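Local coordinates for plasmin and fibronectin-binding protein A (Streptococcus pneumoniae, PDB 4MR0), which acts as a fibronectin-dependent surface adhesin and invasin that binds human fibronectin, plasmin, plasminogen and serum albumin, at residues A[158-163]-A[182-187]; A[225-230]-A[263-268]. One frame throughout, in Å; residues are numbered along the deposited sequence.

Contact 1. Residues A[158-163]-A[182-187]; sequences YLVKEI and NGINIK. With MN (manganese (II) ion), chain F.
Val160 and Asn182 form a parallel bridge, CA to CA 5.7 Å, at the end of strands 156-160 and 178-182, and Gly183 N gives Val160 O a 2.8 Å bond of that bridge. Leu159 CD1 packs 3.7 Å from Gly183 CA, directly against the glycine backbone. Asn182 makes an Asx turn: its OD1, with CG anti to the backbone N (chi1 178°), accepts from Ile184 N, which stands above the carbonyl plane, while its ND2 is held by Ser191 OG and Met223 O. Ile184 packs against the turning backbone, its CD1 3.8 Å from Glu162 C and 4.3 Å from Ile163 CG1. One water donates to Lys161 O and accepts from Asn185 N. The bent Glu162 chain crosses Ile186 at about a right angle, with Ile186 CD1 3.5 Å from Glu162 OE2. That oxygen binds manganese at 2.2 Å; Glu162 OE1 instead accepts from Ile163 N, 2.7 Å away, through its anti lone pair, and from a metal-bound water, which fixes the carboxylate's rotation. Three waters, His189 and Thr200 O complete the manganese site, set where stacked strands of a right-handed parallel beta-helix turn a corner.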
loop_
_atom_site.group_PDB
_atom_site.type_symbol
_atom_site.label_atom_id
_atom_site.label_comp_id
_atom_site.label_asym_id
_atom_site.label_seq_id
_atom_site.Cartn_x
_atom_site.Cartn_y
_atom_site.Cartn_z
ATOM N N TYR A 158 9.324 7.622 -24.536
ATOM C CA TYR A 158 10.602 8.165 -24.108
ATOM C C TYR A 158 11.428 7.181 -23.300
ATOM O O TYR A 158 11.180 6.967 -22.118
ATOM C CB TYR A 158 10.344 9.431 -23.299
ATOM C CG TYR A 158 9.532 10.442 -24.074
ATOM C CD1 TYR A 158 10.154 11.363 -24.914
ATOM C CD2 TYR A 158 8.138 10.440 -24.012
ATOM C CE1 TYR A 158 9.413 12.256 -25.678
ATOM C CE2 TYR A 158 7.382 11.329 -24.776
ATOM C CZ TYR A 158 8.029 12.233 -25.606
ATOM O OH TYR A 158 7.295 13.111 -26.363
ATOM N N LEU A 159 12.414 6.579 -23.954
ATOM C CA LEU A 159 13.291 5.621 -23.303
ATOM C C LEU A 159 14.323 6.349 -22.442
ATOM O O LEU A 159 14.857 7.380 -22.855
ATOM C CB LEU A 159 14.029 4.792 -24.360
ATOM C CG LEU A 159 15.182 3.910 -23.873
ATOM C CD1 LEU A 159 14.625 2.733 -23.085
ATOM C CD2 LEU A 159 16.003 3.420 -25.068
ATOM N N VAL A 160 14.580 5.833 -21.241
ATOM C CA VAL A 160 15.609 6.413 -20.375
ATOM C C VAL A 160 16.530 5.291 -19.918
ATOM O O VAL A 160 16.070 4.239 -19.481
ATOM C CB VAL A 160 15.028 7.150 -19.136
ATOM C CG1 VAL A 160 14.228 8.361 -19.593
ATOM C CG2 VAL A 160 14.180 6.206 -18.284
ATOM N N LYS A 161 17.834 5.506 -20.038
ATOM C CA LYS A 161 18.790 4.481 -19.644
ATOM C C LYS A 161 19.435 4.740 -18.287
ATOM O O LYS A 161 20.311 3.985 -17.849
ATOM C CB LYS A 161 19.865 4.312 -20.717
ATOM C CG LYS A 161 19.324 3.730 -22.019
ATOM C CD LYS A 161 20.452 3.127 -22.838
ATOM C CE LYS A 161 19.956 2.567 -24.155
ATOM N NZ LYS A 161 21.057 1.844 -24.862
ATOM N N GLU A 162 18.999 5.813 -17.636
ATOM C CA GLU A 162 19.467 6.166 -16.300
ATOM C C GLU A 162 18.353 6.943 -15.610
ATOM O O GLU A 162 17.365 7.334 -16.243
ATOM C CB GLU A 162 20.750 7.005 -16.348
ATOM C CG GLU A 162 22.004 6.287 -15.812
ATOM C CD GLU A 162 22.046 6.159 -14.283
ATOM O OE1 GLU A 162 21.097 6.599 -13.596
ATOM O OE2 GLU A 162 23.046 5.619 -13.761
ATOM N N ILE A 163 18.527 7.157 -14.311
ATOM C CA ILE A 163 17.557 7.850 -13.470
ATOM C C ILE A 163 17.401 9.327 -13.799
ATOM O O ILE A 163 18.381 10.022 -14.061
ATOM C CB ILE A 163 17.966 7.731 -11.976
ATOM C CG1 ILE A 163 18.130 6.255 -11.595
ATOM C CG2 ILE A 163 16.929 8.407 -11.084
ATOM C CD1 ILE A 163 18.775 6.048 -10.230
ATOM N N ASN A 182 11.086 2.558 -19.118
ATOM C CA ASN A 182 12.226 2.282 -18.256
ATOM C C ASN A 182 13.283 1.397 -18.915
ATOM O O ASN A 182 13.068 0.198 -19.123
ATOM C CB ASN A 182 11.768 1.635 -16.954
ATOM C CG ASN A 182 12.929 1.293 -16.049
ATOM O OD1 ASN A 182 13.999 1.898 -16.154
ATOM N ND2 ASN A 182 12.725 0.336 -15.146
ATOM N N GLY A 183 14.427 1.998 -19.232
ATOM C CA GLY A 183 15.514 1.262 -19.853
ATOM C C GLY A 183 16.724 1.167 -18.939
ATOM O O GLY A 183 17.835 0.885 -19.390
ATOM N N ILE A 184 16.510 1.407 -17.647
ATOM C CA ILE A 184 17.588 1.356 -16.666
ATOM C C ILE A 184 17.897 -0.106 -16.342
ATOM O O ILE A 184 17.166 -0.762 -15.597
ATOM C CB ILE A 184 17.182 2.111 -15.384
ATOM C CG1 ILE A 184 16.640 3.495 -15.759
ATOM C CG2 ILE A 184 18.384 2.278 -14.465
ATOM C CD1 ILE A 184 15.928 4.213 -14.623
ATOM N N ASN A 185 18.987 -0.610 -16.917
ATOM C CA ASN A 185 19.399 -1.996 -16.729
ATOM C C ASN A 185 20.855 -2.018 -16.273
ATOM O O ASN A 185 21.763 -2.330 -17.047
ATOM C CB ASN A 185 19.218 -2.748 -18.057
ATOM C CG ASN A 185 19.654 -4.196 -17.982
ATOM O OD1 ASN A 185 19.242 -4.941 -17.088
ATOM N ND2 ASN A 185 20.487 -4.610 -18.933
ATOM N N ILE A 186 21.055 -1.695 -14.997
ATOM C CA ILE A 186 22.381 -1.615 -14.399
ATOM C C ILE A 186 22.538 -2.582 -13.223
ATOM O O ILE A 186 21.681 -2.664 -12.342
ATOM C CB ILE A 186 22.645 -0.160 -13.929
ATOM C CG1 ILE A 186 22.463 0.797 -15.112
ATOM C CG2 ILE A 186 24.044 -0.020 -13.368
ATOM C CD1 ILE A 186 22.495 2.268 -14.736
ATOM N N LYS A 187 23.644 -3.316 -13.224
ATOM C CA LYS A 187 23.944 -4.295 -12.180
ATOM C C LYS A 187 24.165 -3.638 -10.814
ATOM O O LYS A 187 24.804 -2.590 -10.726
ATOM C CB LYS A 187 25.205 -5.071 -12.575
ATOM C CG LYS A 187 25.524 -6.253 -11.695
ATOM C CD LYS A 187 24.567 -7.395 -11.965
ATOM C CE LYS A 187 24.884 -8.585 -11.085
ATOM N NZ LYS A 187 23.966 -9.721 -11.371
HETATM MN MN MN F . 23.817 5.418 -11.724
HETATM O O HOH W 1 20.630 1.158 -18.683
HETATM O O HOH W 2 22.176 7.066 -11.198
HETATM O O HOH W 3 25.517 3.972 -12.567
HETATM O O HOH W 4 25.027 7.263 -12.247
#

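Contact 2. Residues A[225-230]-A[263-268]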
loop_
_atom_site.group_PDB
_atom_site.type_symbol
_atom_site.label_atom_id
_atom_site.label_comp_id
_atom_site.label_asym_id
_atom_site.label_seq_id
_atom_site.Cartn_x
_atom_site.Cartn_y
_atom_site.Cartn_z
ATOM N N GLY A 225 8.947 -4.327 -16.470
ATOM C CA GLY A 225 9.357 -5.504 -15.723
ATOM C C GLY A 225 8.863 -6.884 -16.124
ATOM O O GLY A 225 9.137 -7.849 -15.413
ATOM N N ALA A 226 8.151 -7.000 -17.241
ATOM C CA ALA A 226 7.645 -8.306 -17.679
ATOM C C ALA A 226 8.768 -9.349 -17.693
ATOM O O ALA A 226 9.915 -9.040 -18.037
ATOM C CB ALA A 226 7.010 -8.191 -19.066
ATOM N N LEU A 227 8.428 -10.582 -17.322
ATOM C CA LEU A 227 9.400 -11.671 -17.248
ATOM C C LEU A 227 9.786 -12.296 -18.581
ATOM O O LEU A 227 9.057 -12.190 -19.568
ATOM C CB LEU A 227 8.874 -12.789 -16.347
ATOM C CG LEU A 227 8.479 -12.457 -14.908
ATOM C CD1 LEU A 227 7.986 -13.724 -14.234
ATOM C CD2 LEU A 227 9.665 -11.870 -14.158
ATOM N N ASN A 228 10.947 -12.949 -18.588
ATOM C CA ASN A 228 11.433 -13.648 -19.771
ATOM C C ASN A 228 10.623 -14.938 -19.839
ATOM O O ASN A 228 9.901 -15.265 -18.897
ATOM C CB ASN A 228 12.929 -13.971 -19.646
ATOM C CG ASN A 228 13.279 -14.644 -18.330
ATOM O OD1 ASN A 228 12.451 -15.332 -17.731
ATOM N ND2 ASN A 228 14.515 -14.458 -17.882
ATOM N N GLU A 229 10.743 -15.678 -20.934
ATOM C CA GLU A 229 9.970 -16.906 -21.080
ATOM C C GLU A 229 10.195 -17.916 -19.955
ATOM O O GLU A 229 9.297 -18.692 -19.629
ATOM C CB GLU A 229 10.250 -17.554 -22.438
ATOM C CG GLU A 229 9.189 -18.574 -22.844
ATOM C CD GLU A 229 9.424 -19.137 -24.232
ATOM O OE1 GLU A 229 8.718 -20.103 -24.611
ATOM O OE2 GLU A 229 10.309 -18.613 -24.947
ATOM N N GLU A 230 11.382 -17.907 -19.354
ATOM C CA GLU A 230 11.674 -18.829 -18.258
ATOM C C GLU A 230 11.061 -18.325 -16.953
ATOM O O GLU A 230 10.971 -19.067 -15.976
ATOM C CB GLU A 230 13.186 -18.995 -18.055
ATOM C CG GLU A 230 13.968 -19.390 -19.293
ATOM C CD GLU A 230 14.403 -18.188 -20.112
ATOM O OE1 GLU A 230 13.527 -17.436 -20.594
ATOM O OE2 GLU A 230 15.629 -17.996 -20.270
ATOM N N ASP A 263 3.680 -2.877 -15.170
ATOM C CA ASP A 263 4.671 -3.925 -14.979
ATOM C C ASP A 263 5.922 -3.679 -14.154
ATOM O O ASP A 263 7.036 -3.629 -14.680
ATOM C CB ASP A 263 5.076 -4.440 -16.363
ATOM C CG ASP A 263 3.872 -4.751 -17.228
ATOM O OD1 ASP A 263 3.003 -5.518 -16.761
ATOM O OD2 ASP A 263 3.785 -4.229 -18.362
ATOM N N SER A 264 5.733 -3.557 -12.850
ATOM C CA SER A 264 6.842 -3.370 -11.937
ATOM C C SER A 264 7.529 -4.732 -11.815
ATOM O O SER A 264 6.856 -5.757 -11.736
ATOM C CB SER A 264 6.302 -2.938 -10.572
ATOM O OG SER A 264 7.308 -3.011 -9.583
ATOM N N TYR A 265 8.858 -4.758 -11.827
ATOM C CA TYR A 265 9.567 -6.028 -11.661
ATOM C C TYR A 265 9.774 -6.198 -10.163
ATOM O O TYR A 265 10.685 -5.591 -9.587
ATOM C CB TYR A 265 10.927 -6.006 -12.367
ATOM C CG TYR A 265 11.728 -7.283 -12.171
ATOM C CD1 TYR A 265 11.207 -8.520 -12.562
ATOM C CD2 TYR A 265 13.005 -7.255 -11.605
ATOM C CE1 TYR A 265 11.936 -9.697 -12.396
ATOM C CE2 TYR A 265 13.745 -8.428 -11.437
ATOM C CZ TYR A 265 13.201 -9.644 -11.835
ATOM O OH TYR A 265 13.914 -10.809 -11.673
ATOM N N GLN A 266 8.922 -7.019 -9.548
ATOM C CA GLN A 266 8.952 -7.283 -8.111
ATOM C C GLN A 266 9.432 -6.073 -7.316
ATOM O O GLN A 266 10.358 -6.172 -6.513
ATOM C CB GLN A 266 9.831 -8.504 -7.802
ATOM C CG GLN A 266 11.289 -8.398 -8.236
ATOM C CD GLN A 266 12.066 -9.673 -7.952
ATOM O OE1 GLN A 266 13.271 -9.752 -8.190
ATOM N NE2 GLN A 266 11.375 -10.677 -7.437
ATOM N N GLY A 267 8.794 -4.929 -7.536
ATOM C CA GLY A 267 9.215 -3.734 -6.832
ATOM C C GLY A 267 8.107 -2.780 -6.433
ATOM O O GLY A 267 6.918 -3.099 -6.519
ATOM N N HIS A 268 8.523 -1.598 -5.984
ATOM C CA HIS A 268 7.612 -0.545 -5.558
ATOM C C HIS A 268 7.437 0.443 -6.699
ATOM O O HIS A 268 8.416 1.012 -7.171
ATOM C CB HIS A 268 8.198 0.222 -4.369
ATOM C CG HIS A 268 8.633 -0.649 -3.235
ATOM N ND1 HIS A 268 7.746 -1.374 -2.470
ATOM C CD2 HIS A 268 9.861 -0.878 -2.712
ATOM C CE1 HIS A 268 8.409 -2.007 -1.518
ATOM N NE2 HIS A 268 9.693 -1.722 -1.643
#
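Gly225 N donates to Asp263 O at 2.7 Å, with an angle of 134° at the hydrogen. The donor belongs to the loop that follows strand 220-222, the acceptor to strand 260-265 of the next coil. With no side chain, Gly225 lets the chains close to 4.1 Å between its CA and that of Tyr265, and its CA rests 3.7 Å from Tyr265 CB. Gly225 O lies 3.6 Å from Tyr265 CD1, oblique to the ring. Leu227 crosses the tyrosine at about a right angle and puts CD2 at the ring edge, near its plane, 3.6 Å from Tyr265 CE1. Tyr265 CG is anti to its backbone N (chi1 177°), and the ring's CD1 and CE1 meet the loop. Gln266 CG sits over the ring centre, 3.9 Å above the plane. At the other end Asp263 CB packs 3.9 Å from Gly225 N, while its OD1 is engaged by Ser339 and Ser342. Tyr265 N is bonded to Ser243 OG and Ser264 OG to Ser243 O, so the strand end is also tied to the start of strand 243-252. Such backbone bonding between successive coils, with a loop leaving at the corner, is characteristic of a parallel beta-helix.

From the N terminus, strand 156-160 meets the end of strand 178-182 first, so contact 1 closes one short coil, with strands 164-165 and 170-174 between its segments. The chain then runs through strands 191-192, 194-195 and 211-217 to strand 220-222, which pairs with 178-182. Just beyond it contact 2 opens, and it closes after strand 243-252 and 254-257 at the end of 260-265. The two loops lie in series and neither nests in nor crosses the other. Strands 156-160, 178-182, 220-222 and 260-265 pair in that order, so both contacts mark corners of one beta-helix face, their centres about 15 Å apart and their nearest atoms about 6 Å.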